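Malate dehydrogenase (Plasmodium falciparum, PDB 5NFR) catalyses the NAD-dependent interconversion of malate and oxaloacetate. Local coordinates at residues Asn167-Gly172 against Val179-Tyr184; Leu21-Gly26 against Met239-Leu244; Asp89-Asn94 against Gln306-Leu311; Asn248-Cys253 against Thr271-Asn276; Ser264-Gly269 against Ala299-Asn304. All coordinates share one frame; numbering follows the deposited sequence.

Contact 1 (Asn167-Gly172 against Val179-Tyr184); sequences NAVILG and VPLQRY
Leu171 and Leu181 both carry CG anti to the carbonyl carbon, chi1 -59° and -60°, a setting that lets Leu171 CD1 meet Leu181 CD1 at 3.6 Å, the two side chains passing at a slant. Val169 is rotated differently. At chi1 169° its CG1 swings beside the carbonyl carbon and meets the same methyl, Leu181 CD1, at 3.8 Å. Further along, Val169 CB lies 3.8 Å from Tyr184 CB, the two side chains running side by side in one direction.

On the other face, Ile170 CG1 rests 3.9 Å from Pro180 CB. This is a non-hydrogen-bonded pair of the antiparallel hairpin made by strands 166-171 and 179-187, so the proline's missing N-H costs the ladder nothing. Leu181 N gives to Val169 O (3.0 Å), and Leu171 pairs with Val179 through bonds in both directions, the shorter from Val179 N to Leu171 O at 2.8 Å. The loop joining the strands holds His174, the predicted proton acceptor.

Tyr184 sends its OH to Glu194 of the second subunit. The chemistry therefore splits: backbone bonds and aliphatic packing join the buried strands, while the phenol's polar end belongs to the subunit interface.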
# COMPACT_ATOMS: atom_id res chain seq x y z
N ASN A 167 -31.46 21.92 4.86
CA ASN A 167 -31.00 22.71 3.75
C ASN A 167 -29.56 23.02 3.92
O ASN A 167 -29.04 23.09 5.02
CB ASN A 167 -31.80 24.02 3.63
CG ASN A 167 -33.29 23.78 3.36
OD1 ASN A 167 -33.68 22.73 2.87
ND2 ASN A 167 -34.12 24.73 3.68
N ALA A 168 -28.90 23.23 2.79
CA ALA A 168 -27.47 23.52 2.80
C ALA A 168 -26.95 24.15 1.53
O ALA A 168 -27.60 24.15 0.51
CB ALA A 168 -26.69 22.26 3.07
N VAL A 169 -25.80 24.77 1.64
CA VAL A 169 -25.16 25.43 0.54
C VAL A 169 -23.89 24.66 0.28
O VAL A 169 -23.10 24.42 1.19
CB VAL A 169 -24.88 26.95 0.83
CG1 VAL A 169 -23.95 27.58 -0.23
CG2 VAL A 169 -26.18 27.74 0.85
N ILE A 170 -23.75 24.23 -0.96
CA ILE A 170 -22.48 23.69 -1.42
C ILE A 170 -22.00 24.55 -2.59
O ILE A 170 -22.66 24.63 -3.62
CB ILE A 170 -22.57 22.19 -1.83
CG1 ILE A 170 -22.94 21.35 -0.59
CG2 ILE A 170 -21.26 21.68 -2.44
CD1 ILE A 170 -23.13 19.88 -0.88
N LEU A 171 -20.81 25.10 -2.40
CA LEU A 171 -20.14 25.92 -3.41
C LEU A 171 -19.09 25.11 -4.15
O LEU A 171 -18.56 24.13 -3.68
CB LEU A 171 -19.45 27.12 -2.76
CG LEU A 171 -20.36 28.09 -1.97
CD1 LEU A 171 -19.51 29.04 -1.21
CD2 LEU A 171 -21.31 28.81 -2.91
N GLY A 172 -18.86 25.54 -5.38
CA GLY A 172 -17.76 25.01 -6.17
C GLY A 172 -18.13 23.98 -7.18
O GLY A 172 -19.29 23.59 -7.36
N VAL A 179 -17.23 22.49 -1.82
CA VAL A 179 -17.10 23.14 -0.51
C VAL A 179 -18.48 23.22 0.18
O VAL A 179 -19.25 24.17 -0.04
CB VAL A 179 -16.52 24.54 -0.66
CG1 VAL A 179 -16.23 25.13 0.70
CG2 VAL A 179 -15.28 24.51 -1.50
N PRO A 180 -18.84 22.16 0.94
CA PRO A 180 -20.07 22.26 1.73
C PRO A 180 -19.88 23.21 2.88
O PRO A 180 -18.89 23.10 3.57
CB PRO A 180 -20.29 20.80 2.21
CG PRO A 180 -19.55 19.95 1.23
CD PRO A 180 -18.35 20.77 0.89
N LEU A 181 -20.86 24.09 3.12
CA LEU A 181 -20.75 25.05 4.20
C LEU A 181 -21.60 24.65 5.38
O LEU A 181 -22.82 24.77 5.37
CB LEU A 181 -21.12 26.43 3.70
CG LEU A 181 -20.27 26.99 2.56
CD1 LEU A 181 -20.90 28.23 2.02
CD2 LEU A 181 -18.85 27.23 2.99
N GLN A 182 -20.92 24.21 6.43
CA GLN A 182 -21.56 23.92 7.71
C GLN A 182 -22.33 25.08 8.26
O GLN A 182 -23.41 24.90 8.78
CB GLN A 182 -20.51 23.58 8.75
CG GLN A 182 -19.66 22.38 8.40
CD GLN A 182 -18.72 21.94 9.49
OE1 GLN A 182 -17.70 21.35 9.18
NE2 GLN A 182 -19.09 22.13 10.77
N ARG A 183 -21.73 26.26 8.20
CA ARG A 183 -22.40 27.49 8.63
C ARG A 183 -23.76 27.70 7.93
O ARG A 183 -24.67 28.28 8.54
CB ARG A 183 -21.55 28.76 8.35
CG ARG A 183 -20.55 29.12 9.44
CD ARG A 183 -19.67 30.29 9.03
NE ARG A 183 -20.44 31.49 8.75
CZ ARG A 183 -20.47 32.19 7.61
NH1 ARG A 183 -19.74 31.89 6.55
NH2 ARG A 183 -21.29 33.22 7.53
N TYR A 184 -23.84 27.31 6.65
CA TYR A 184 -25.05 27.46 5.84
C TYR A 184 -25.79 26.14 5.70
O TYR A 184 -26.34 25.86 4.66
CB TYR A 184 -24.70 28.07 4.46
CG TYR A 184 -24.15 29.52 4.47
CD1 TYR A 184 -23.68 30.10 3.30
CD2 TYR A 184 -24.04 30.27 5.63
CE1 TYR A 184 -23.15 31.37 3.29
CE2 TYR A 184 -23.51 31.54 5.65
CZ TYR A 184 -23.08 32.12 4.48
OH TYR A 184 -22.50 33.36 4.52

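Contact 2 (Leu21-Gly26 against Met239-Leu244); sequences LLENLG and MIKSYL
Glu23 and Leu25 sit on the two sides of Asn24 in the Schellman motif that ends helix 11-22, the helix following the glycine-rich loop of the Rossmann domain, and both turn onto helix 230-244 of the C-terminal domain. Asn24, with its positive phi of 47°, is the C-prime residue; its N bonds back to Leu21 O at 3.2 Å. The reversal aims Leu25 at the last turn of the partner helix.

There Leu25 CD1 meets Ile240 CG2 at 4.0 Å, the two side chains passing at a slant. One turn on, Leu244 CD1 reaches the base of Leu25, 4.1 Å from Leu25 CB and 3.5 Å from Leu25 O. Ile240 and Leu244 also touch Ile72 of strand 72-75, so the leucine joins an apolar layer that reaches the parallel sheet.

Glu23 and Lys241 cross at about a right angle outside this layer. The lysine's bent chain lays its CD and CE methylenes against the carboxylate, and the final bend at chi4 (-74°) turns NZ away from it. Glu23 OE1 stands 4.3 Å from Lys241 NZ, beyond a salt bridge, and the ammonium has a long, weak ion pair with Glu247.

No hydrogen bond spans the two segments. The domains are joined here by aliphatic packing round Leu25, and the opposite charges of Glu23 and Lys241 probably add no more than a loose electrostatic attraction.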
# COMPACT_ATOMS: atom_id res chain seq x y z
N LEU A 21 -43.75 15.74 -17.37
CA LEU A 21 -45.14 15.28 -17.72
C LEU A 21 -46.03 15.20 -16.43
O LEU A 21 -47.13 15.52 -16.45
CB LEU A 21 -45.13 13.96 -18.47
CG LEU A 21 -44.66 14.08 -19.92
CD1 LEU A 21 -44.29 12.67 -20.52
CD2 LEU A 21 -45.68 14.78 -20.80
N LEU A 22 -45.45 14.68 -15.37
CA LEU A 22 -46.18 14.52 -14.13
C LEU A 22 -46.70 15.83 -13.58
O LEU A 22 -47.78 15.86 -13.09
CB LEU A 22 -45.31 13.79 -13.10
CG LEU A 22 -45.25 12.28 -13.23
CD1 LEU A 22 -44.24 11.75 -12.26
CD2 LEU A 22 -46.60 11.64 -13.00
N GLU A 23 -45.91 16.89 -13.72
CA GLU A 23 -46.33 18.24 -13.34
C GLU A 23 -46.86 19.11 -14.44
O GLU A 23 -46.99 20.30 -14.28
CB GLU A 23 -45.19 18.94 -12.64
CG GLU A 23 -44.77 18.24 -11.36
CD GLU A 23 -43.95 19.14 -10.46
OE1 GLU A 23 -44.50 20.18 -10.07
OE2 GLU A 23 -42.70 18.82 -10.21
N ASN A 24 -47.20 18.56 -15.55
CA ASN A 24 -47.69 19.31 -16.68
C ASN A 24 -46.84 20.56 -17.02
O ASN A 24 -47.41 21.59 -17.38
CB ASN A 24 -49.13 19.68 -16.40
CG ASN A 24 -50.09 18.72 -16.97
OD1 ASN A 24 -50.28 18.68 -18.20
ND2 ASN A 24 -50.82 18.08 -16.14
N LEU A 25 -45.50 20.49 -16.93
CA LEU A 25 -44.67 21.66 -17.16
C LEU A 25 -44.71 22.14 -18.56
O LEU A 25 -44.40 23.30 -18.82
CB LEU A 25 -43.22 21.40 -16.73
CG LEU A 25 -43.00 21.07 -15.25
CD1 LEU A 25 -41.53 21.00 -14.89
CD2 LEU A 25 -43.70 22.10 -14.36
N GLY A 26 -44.91 21.24 -19.51
CA GLY A 26 -44.82 21.65 -20.95
C GLY A 26 -44.86 20.49 -21.95
O GLY A 26 -44.84 19.36 -21.54
N MET A 239 -35.10 23.17 -11.17
CA MET A 239 -34.61 24.37 -11.84
C MET A 239 -35.52 24.77 -12.99
O MET A 239 -35.65 25.98 -13.27
CB MET A 239 -33.19 24.12 -12.40
CG MET A 239 -32.19 23.72 -11.32
SD MET A 239 -30.61 23.12 -11.90
CE MET A 239 -29.88 24.58 -12.66
N ILE A 240 -36.07 23.81 -13.75
CA ILE A 240 -37.02 24.15 -14.83
C ILE A 240 -38.25 25.00 -14.16
O ILE A 240 -38.71 25.94 -14.72
CB ILE A 240 -37.55 22.91 -15.54
CG1 ILE A 240 -36.45 22.23 -16.35
CG2 ILE A 240 -38.68 23.27 -16.49
CD1 ILE A 240 -36.78 20.90 -17.03
N LYS A 241 -38.75 24.46 -13.05
CA LYS A 241 -39.93 24.86 -12.42
C LYS A 241 -39.69 26.32 -11.91
O LYS A 241 -40.51 27.22 -12.12
CB LYS A 241 -40.22 23.91 -11.25
CG LYS A 241 -41.66 23.64 -10.88
CD LYS A 241 -41.75 22.41 -9.99
CE LYS A 241 -42.90 22.42 -8.97
NZ LYS A 241 -42.60 23.38 -7.84
N SER A 242 -38.52 26.54 -11.30
CA SER A 242 -38.15 27.85 -10.85
C SER A 242 -38.04 28.91 -11.95
O SER A 242 -38.40 30.08 -11.74
CB SER A 242 -36.83 27.77 -10.10
OG SER A 242 -36.66 29.00 -9.45
N TYR A 243 -37.66 28.47 -13.14
CA TYR A 243 -37.70 29.37 -14.34
C TYR A 243 -39.13 29.61 -14.86
O TYR A 243 -39.50 30.72 -15.07
CB TYR A 243 -36.76 28.82 -15.47
CG TYR A 243 -36.74 29.66 -16.73
CD1 TYR A 243 -35.84 30.68 -16.85
CD2 TYR A 243 -37.64 29.47 -17.76
CE1 TYR A 243 -35.88 31.57 -17.95
CE2 TYR A 243 -37.64 30.26 -18.87
CZ TYR A 243 -36.77 31.32 -18.94
OH TYR A 243 -36.65 32.08 -20.03
N LEU A 244 -39.86 28.55 -15.20
CA LEU A 244 -41.17 28.66 -15.80
C LEU A 244 -42.17 29.42 -14.93
O LEU A 244 -43.04 30.09 -15.43
CB LEU A 244 -41.76 27.27 -16.06
CG LEU A 244 -41.20 26.54 -17.21
CD1 LEU A 244 -41.89 25.18 -17.38
CD2 LEU A 244 -41.31 27.32 -18.53

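Contact 3 (Asp89-Asn94 against Gln306-Leu311); sequences DLIGVN and QKAFDL
Ile91 spreads both its branches against the C-terminal helix. CG1 points away from the backbone N (chi1 -153°), which forces CG2 into the crowded position between N and the carbonyl carbon. The two branches go to different residues, the CG1 branch to Ala308 and Lys307 and CG2 to Leu311: Ile91 CG1 packs on Ala308 CB at 3.9 Å, and Ile91 CG2 on Leu311 CD1 at 3.8 Å.

Leu311, with CG anti to the carbonyl carbon (chi1 -57°), crosses the isoleucine at about a right angle and offers a single methyl. That same CD1 also skirts the backbone of the next residue, 4.4 Å from Gly92 CA. One residue before Ala308, Lys307 CB lies 4.3 Å from Ile91 CD1; beyond CB the lysine runs extended and carries its amine away from the contact. Ala308 itself also touches Ile123 of helix 121-132, so its methyl sits among three helices.

Asn94, a residue predicted to bind NAD(+), takes no part in this packing and bonds through its amide to Val79 N and Asn119 O. In this lactate/malate dehydrogenase fold, the C-terminal helix 288-311 thus packs on the start of helix 91-108, just past the loop with the predicted substrate arginines Arg81 and Arg87.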
# COMPACT_ATOMS: atom_id res chain seq x y z
N ASP A 89 -11.98 12.95 -17.12
CA ASP A 89 -11.61 12.13 -18.25
C ASP A 89 -12.47 12.29 -19.51
O ASP A 89 -12.06 11.83 -20.59
CB ASP A 89 -11.56 10.60 -17.87
CG ASP A 89 -10.48 10.25 -16.84
OD1 ASP A 89 -9.54 11.03 -16.64
OD2 ASP A 89 -10.64 9.21 -16.16
N LEU A 90 -13.68 12.82 -19.37
CA LEU A 90 -14.66 12.97 -20.48
C LEU A 90 -14.51 14.30 -21.21
O LEU A 90 -15.05 14.51 -22.31
CB LEU A 90 -16.09 12.93 -19.93
CG LEU A 90 -16.48 11.63 -19.20
CD1 LEU A 90 -17.75 11.85 -18.41
CD2 LEU A 90 -16.65 10.46 -20.14
N ILE A 91 -13.68 15.14 -20.64
CA ILE A 91 -13.35 16.44 -21.20
C ILE A 91 -13.20 16.43 -22.74
O ILE A 91 -13.80 17.24 -23.41
CB ILE A 91 -12.15 17.01 -20.39
CG1 ILE A 91 -12.10 18.48 -20.39
CG2 ILE A 91 -10.80 16.35 -20.81
CD1 ILE A 91 -11.23 18.95 -19.23
N GLY A 92 -12.40 15.52 -23.29
CA GLY A 92 -12.10 15.53 -24.71
C GLY A 92 -13.36 15.29 -25.49
O GLY A 92 -13.75 16.12 -26.32
N VAL A 93 -13.99 14.15 -25.24
CA VAL A 93 -15.11 13.72 -26.07
C VAL A 93 -16.38 14.54 -25.91
O VAL A 93 -17.05 14.85 -26.90
CB VAL A 93 -15.39 12.21 -25.89
CG1 VAL A 93 -15.70 11.84 -24.44
CG2 VAL A 93 -16.51 11.75 -26.82
N ASN A 94 -16.65 14.99 -24.68
CA ASN A 94 -17.86 15.78 -24.39
C ASN A 94 -17.84 17.30 -24.74
O ASN A 94 -18.85 17.85 -25.17
CB ASN A 94 -18.29 15.61 -22.92
CG ASN A 94 -19.06 14.31 -22.66
OD1 ASN A 94 -19.41 13.62 -23.60
ND2 ASN A 94 -19.17 13.93 -21.40
N GLN A 306 -9.96 25.85 -19.54
CA GLN A 306 -8.92 26.14 -20.55
C GLN A 306 -8.55 24.85 -21.32
O GLN A 306 -8.53 24.85 -22.55
CB GLN A 306 -7.65 26.80 -19.93
CG GLN A 306 -7.41 28.25 -20.29
CD GLN A 306 -7.61 28.50 -21.77
OE1 GLN A 306 -7.13 27.75 -22.62
NE2 GLN A 306 -8.39 29.52 -22.09
N LYS A 307 -8.21 23.80 -20.58
CA LYS A 307 -7.90 22.50 -21.16
C LYS A 307 -8.95 22.10 -22.16
O LYS A 307 -8.62 21.63 -23.26
CB LYS A 307 -7.75 21.40 -20.10
CG LYS A 307 -6.49 21.46 -19.27
CD LYS A 307 -6.35 20.27 -18.34
CE LYS A 307 -5.13 20.47 -17.43
NZ LYS A 307 -4.93 19.26 -16.57
N ALA A 308 -10.19 22.27 -21.79
CA ALA A 308 -11.28 21.91 -22.67
C ALA A 308 -11.31 22.72 -23.96
O ALA A 308 -11.45 22.12 -25.03
CB ALA A 308 -12.62 22.04 -21.97
N PHE A 309 -11.14 24.04 -23.85
CA PHE A 309 -11.03 24.92 -25.05
C PHE A 309 -9.86 24.50 -25.96
O PHE A 309 -10.02 24.39 -27.18
CB PHE A 309 -10.88 26.38 -24.69
CG PHE A 309 -12.05 26.98 -23.96
CD1 PHE A 309 -13.35 26.47 -24.10
CD2 PHE A 309 -11.87 28.09 -23.12
CE1 PHE A 309 -14.42 27.02 -23.40
CE2 PHE A 309 -12.95 28.67 -22.44
CZ PHE A 309 -14.23 28.13 -22.58
N ASP A 310 -8.72 24.21 -25.34
CA ASP A 310 -7.52 23.76 -26.06
C ASP A 310 -7.80 22.44 -26.84
O ASP A 310 -7.61 22.41 -28.05
CB ASP A 310 -6.32 23.56 -25.11
CG ASP A 310 -5.82 24.86 -24.46
OD1 ASP A 310 -5.96 25.96 -25.04
OD2 ASP A 310 -5.22 24.75 -23.36
N LEU A 311 -8.34 21.43 -26.16
CA LEU A 311 -8.63 20.13 -26.77
C LEU A 311 -9.72 20.16 -27.82
O LEU A 311 -9.81 19.26 -28.64
CB LEU A 311 -9.00 19.09 -25.73
CG LEU A 311 -8.00 18.82 -24.62
CD1 LEU A 311 -8.73 18.14 -23.46
CD2 LEU A 311 -6.81 18.01 -25.12

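Contact 4 (Asn248-Cys253 against Thr271-Asn276); sequences NNLFTC and TAKINN
Asn248 and Asn275 lie side by side and point the same way, their amide planes 38° apart. Asn275 ND2 gives a straight bond to Asn248 OD1 at 2.9 Å; the acceptor lies in the plane of the Asn275 amide, but the donor stands 46° above the carbonyl plane of Asn248. Asn275 OD1 takes Lys277 N and His280 NE2, which fixes the donor's rotation. Lys273 passes Asn248 at a slant, its CB 3.6 Å from Asn248 OD1, and its extended chain runs on to a weak bond with Lys160 O of the second subunit.

These residues open an antiparallel ladder between strands 249-257 and 270-275 in the C-terminal domain's sheet. Ile274 N bonds to Asn249 O (3.1 Å), and Phe251 and Ala272 exchange two bonds, with Phe251 N to Ala272 O at 2.8 Å.

Phe251 and Ile274 share a face and cross at about a right angle: Ile274 CD1 approaches Phe251 CD2 obliquely at 3.7 Å. Cys253 SG lies 4.1 Å from Ala272 CB, and helix 230-244 covers this side through Met239 and Ser242. On the other face, with CG2 anti to the carbonyl carbon in both Thr252 and Thr271, the two methyls meet across the pair, while Thr271 OG1 bonds to Val282 O and Tyr261 OH.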
# COMPACT_ATOMS: atom_id res chain seq x y z
N ASN A 248 -38.07 32.43 -8.30
CA ASN A 248 -36.97 33.08 -7.63
C ASN A 248 -36.37 32.30 -6.45
O ASN A 248 -35.85 32.84 -5.49
CB ASN A 248 -37.40 34.46 -7.22
CG ASN A 248 -36.33 35.51 -7.49
OD1 ASN A 248 -35.42 35.35 -8.31
ND2 ASN A 248 -36.40 36.58 -6.74
N ASN A 249 -36.32 31.00 -6.59
CA ASN A 249 -35.71 30.11 -5.60
C ASN A 249 -34.18 30.27 -5.54
O ASN A 249 -33.55 30.54 -6.55
CB ASN A 249 -36.08 28.63 -5.91
CG ASN A 249 -37.01 28.05 -4.91
OD1 ASN A 249 -38.25 27.78 -5.20
ND2 ASN A 249 -36.47 27.89 -3.68
N LEU A 250 -33.62 30.09 -4.35
CA LEU A 250 -32.20 30.21 -4.12
C LEU A 250 -31.55 28.84 -4.04
O LEU A 250 -31.75 28.12 -3.05
CB LEU A 250 -31.99 30.96 -2.81
CG LEU A 250 -30.53 31.17 -2.42
CD1 LEU A 250 -29.85 32.09 -3.44
CD2 LEU A 250 -30.40 31.72 -1.01
N PHE A 251 -30.86 28.44 -5.12
CA PHE A 251 -30.15 27.14 -5.21
C PHE A 251 -28.65 27.30 -5.21
O PHE A 251 -28.14 28.40 -5.31
CB PHE A 251 -30.49 26.50 -6.55
CG PHE A 251 -31.96 26.39 -6.83
CD1 PHE A 251 -32.74 25.54 -6.06
CD2 PHE A 251 -32.50 26.99 -7.94
CE1 PHE A 251 -34.08 25.36 -6.35
CE2 PHE A 251 -33.85 26.85 -8.22
CZ PHE A 251 -34.65 26.03 -7.41
N THR A 252 -27.94 26.20 -5.26
CA THR A 252 -26.59 26.17 -5.84
C THR A 252 -26.60 25.51 -7.23
O THR A 252 -27.20 24.44 -7.41
CB THR A 252 -25.54 25.53 -4.92
OG1 THR A 252 -25.96 24.23 -4.52
CG2 THR A 252 -25.39 26.38 -3.67
N CYS A 253 -26.00 26.16 -8.21
CA CYS A 253 -25.87 25.67 -9.53
C CYS A 253 -24.74 26.39 -10.27
O CYS A 253 -24.14 27.33 -9.77
CB CYS A 253 -27.15 25.82 -10.30
SG CYS A 253 -27.61 27.54 -10.64
N THR A 271 -24.04 30.06 -5.33
CA THR A 271 -25.38 30.42 -4.87
C THR A 271 -26.07 31.32 -5.88
O THR A 271 -25.43 32.24 -6.30
CB THR A 271 -25.29 31.17 -3.55
OG1 THR A 271 -24.21 32.07 -3.61
CG2 THR A 271 -25.05 30.22 -2.41
N ALA A 272 -27.28 30.97 -6.32
CA ALA A 272 -27.95 31.67 -7.36
C ALA A 272 -29.43 31.53 -7.30
O ALA A 272 -29.97 30.62 -6.67
CB ALA A 272 -27.52 31.18 -8.72
N LYS A 273 -30.11 32.50 -7.87
CA LYS A 273 -31.56 32.55 -7.85
C LYS A 273 -31.95 32.26 -9.26
O LYS A 273 -31.39 32.83 -10.18
CB LYS A 273 -32.17 33.95 -7.47
CG LYS A 273 -32.12 34.32 -6.00
CD LYS A 273 -32.72 35.73 -5.79
CE LYS A 273 -32.28 36.37 -4.48
NZ LYS A 273 -32.87 37.75 -4.21
N ILE A 274 -33.04 31.52 -9.43
CA ILE A 274 -33.55 31.31 -10.76
C ILE A 274 -34.97 31.90 -10.82
O ILE A 274 -35.81 31.44 -10.10
CB ILE A 274 -33.49 29.79 -11.15
CG1 ILE A 274 -32.07 29.36 -11.15
CG2 ILE A 274 -34.14 29.56 -12.48
CD1 ILE A 274 -31.84 27.88 -11.46
N ASN A 275 -35.23 32.64 -11.88
CA ASN A 275 -36.51 33.17 -12.20
C ASN A 275 -36.75 33.31 -13.72
O ASN A 275 -36.00 32.73 -14.47
CB ASN A 275 -36.65 34.54 -11.52
CG ASN A 275 -35.57 35.50 -11.99
OD1 ASN A 275 -35.33 35.62 -13.19
ND2 ASN A 275 -35.03 36.28 -11.06
N ASN A 276 -37.86 33.96 -14.11
CA ASN A 276 -38.25 34.33 -15.49
C ASN A 276 -37.13 34.75 -16.43
O ASN A 276 -37.29 34.59 -17.61
CB ASN A 276 -39.13 35.62 -15.46
CG ASN A 276 -40.53 35.32 -15.62
OD1 ASN A 276 -40.91 34.17 -15.89
ND2 ASN A 276 -41.37 36.30 -15.37

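Contact 5 (Ser264-Gly269 against Ala299-Asn304); sequences SNLFVG and ASVQSN
Leu266 reaches from its strand across to the last helix and straddles two successive residues there, Val301 and Gln302. Its CG is directed away from the backbone N (chi1 -173°), which carries the isobutyl group to the helix. There Leu266 CD2 touches both Val301 CG1, at 4.0 Å, and the Gln302 side chain, while Leu266 CD1 lies against the Gln302 amide, 3.9 Å from Gln302 NE2. No hydrogen bond crosses between the segments, and NE2 meets the leucine by packing alone. Leu266 also touches Ile298 and Thr305, so the leucine is bedded along about two turns of the helix.

Val301 answers with both branches. CG2 packs on Val268 CG2 at 3.9 Å, two residues further along the strand and so on the same side of it as Leu266. CG1, besides meeting the leucine, comes to 3.8 Å from Phe267 O, a carbonyl that takes its hydrogen bond from Asn126 ND2 of helix 121-132.

The strand is 266-268, at the edge of the four-stranded antiparallel sheet of the C-terminal domain, and the helix is 288-311, the long one that ends the fold. Their local axes pass 9.2 Å apart at 124°. The side chains of Val301 and His174, the predicted proton acceptor, are about 8 Å apart.

Gln302 bends at chi2 (-51°), which brings its amide in against Leu266. Its aliphatic part takes part too: Gln302 CG lies 4.0 Å from Leu266 CD2.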
# COMPACT_ATOMS: atom_id res chain seq x y z
N SER A 264 -14.45 36.10 -11.74
CA SER A 264 -15.09 36.76 -12.90
C SER A 264 -14.84 36.02 -14.18
O SER A 264 -13.96 35.25 -14.22
CB SER A 264 -14.58 38.23 -13.01
OG SER A 264 -15.44 38.97 -13.90
N ASN A 265 -15.77 36.09 -15.10
CA ASN A 265 -15.71 35.39 -16.35
C ASN A 265 -15.55 33.87 -16.29
O ASN A 265 -14.77 33.27 -17.05
CB ASN A 265 -14.63 35.98 -17.15
CG ASN A 265 -14.75 35.69 -18.59
OD1 ASN A 265 -13.73 35.55 -19.29
ND2 ASN A 265 -15.97 35.62 -19.11
N LEU A 266 -16.39 33.21 -15.46
CA LEU A 266 -16.39 31.74 -15.40
C LEU A 266 -17.74 31.23 -14.87
O LEU A 266 -18.31 31.84 -13.95
CB LEU A 266 -15.29 31.29 -14.46
CG LEU A 266 -15.01 29.81 -14.38
CD1 LEU A 266 -14.35 29.33 -15.69
CD2 LEU A 266 -14.10 29.54 -13.18
N PHE A 267 -18.25 30.18 -15.47
CA PHE A 267 -19.39 29.42 -14.91
C PHE A 267 -18.86 28.40 -13.92
O PHE A 267 -17.91 27.68 -14.22
CB PHE A 267 -20.16 28.72 -15.98
CG PHE A 267 -21.01 29.62 -16.81
CD1 PHE A 267 -20.49 30.24 -17.93
CD2 PHE A 267 -22.32 29.82 -16.49
CE1 PHE A 267 -21.27 31.01 -18.74
CE2 PHE A 267 -23.14 30.60 -17.31
CZ PHE A 267 -22.59 31.22 -18.44
N VAL A 268 -19.42 28.42 -12.72
CA VAL A 268 -18.99 27.55 -11.66
C VAL A 268 -20.10 27.44 -10.64
O VAL A 268 -20.87 28.37 -10.44
CB VAL A 268 -17.64 27.99 -11.02
CG1 VAL A 268 -17.77 29.26 -10.19
CG2 VAL A 268 -17.07 26.92 -10.12
N GLY A 269 -20.13 26.36 -9.92
CA GLY A 269 -21.09 26.15 -8.89
C GLY A 269 -21.09 27.24 -7.84
O GLY A 269 -20.07 27.48 -7.18
N ALA A 299 -10.20 27.50 -9.09
CA ALA A 299 -8.93 27.33 -9.87
C ALA A 299 -8.94 26.10 -10.75
O ALA A 299 -8.63 26.20 -11.93
CB ALA A 299 -7.71 27.35 -8.96
N SER A 300 -9.34 24.93 -10.20
CA SER A 300 -9.47 23.72 -11.03
C SER A 300 -10.39 23.90 -12.20
O SER A 300 -10.10 23.42 -13.30
CB SER A 300 -10.01 22.55 -10.24
OG SER A 300 -9.22 22.40 -9.12
N VAL A 301 -11.53 24.52 -11.92
CA VAL A 301 -12.51 24.71 -12.95
C VAL A 301 -11.91 25.60 -14.04
O VAL A 301 -12.09 25.30 -15.22
CB VAL A 301 -13.84 25.30 -12.37
CG1 VAL A 301 -14.84 25.59 -13.48
CG2 VAL A 301 -14.46 24.32 -11.38
N GLN A 302 -11.27 26.70 -13.62
CA GLN A 302 -10.49 27.53 -14.56
C GLN A 302 -9.58 26.69 -15.46
O GLN A 302 -9.68 26.78 -16.70
CB GLN A 302 -9.62 28.60 -13.83
CG GLN A 302 -10.14 30.02 -13.80
CD GLN A 302 -10.54 30.57 -15.17
OE1 GLN A 302 -10.19 30.02 -16.22
NE2 GLN A 302 -11.32 31.65 -15.16
N SER A 303 -8.65 25.94 -14.82
CA SER A 303 -7.64 25.12 -15.53
C SER A 303 -8.28 24.18 -16.54
O SER A 303 -7.95 24.22 -17.72
CB SER A 303 -6.83 24.21 -14.58
OG SER A 303 -6.14 24.96 -13.61
N ASN A 304 -9.21 23.37 -16.04
CA ASN A 304 -9.87 22.38 -16.84
C ASN A 304 -10.74 22.95 -17.95
O ASN A 304 -10.89 22.31 -19.00
CB ASN A 304 -10.70 21.44 -15.93
CG ASN A 304 -9.82 20.56 -15.04
OD1 ASN A 304 -8.68 20.28 -15.37
ND2 ASN A 304 -10.33 20.19 -13.88

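Contacts 1, 4 and 5 are largely buried and belong to the C-terminal domain; contact 2 is partly buried and contact 3 lies at the surface, and these last two tie that domain to the NAD-binding one. Backbone ladders carry contacts 1 and 4, whose sheets pack on each other where Val169 meets Thr252 and Thr271; both also touch the second subunit. Contacts 2, 3 and 5 have no hydrogen bond across them and rely on aliphatic packing. Contacts 3 and 5 share helix 288-311, Ile91 touching Asn304. Gly172 N probably bonds to Gly269 O between contacts 1 and 5, as Ser242 OG does to Ile274 O between contacts 2 and 4.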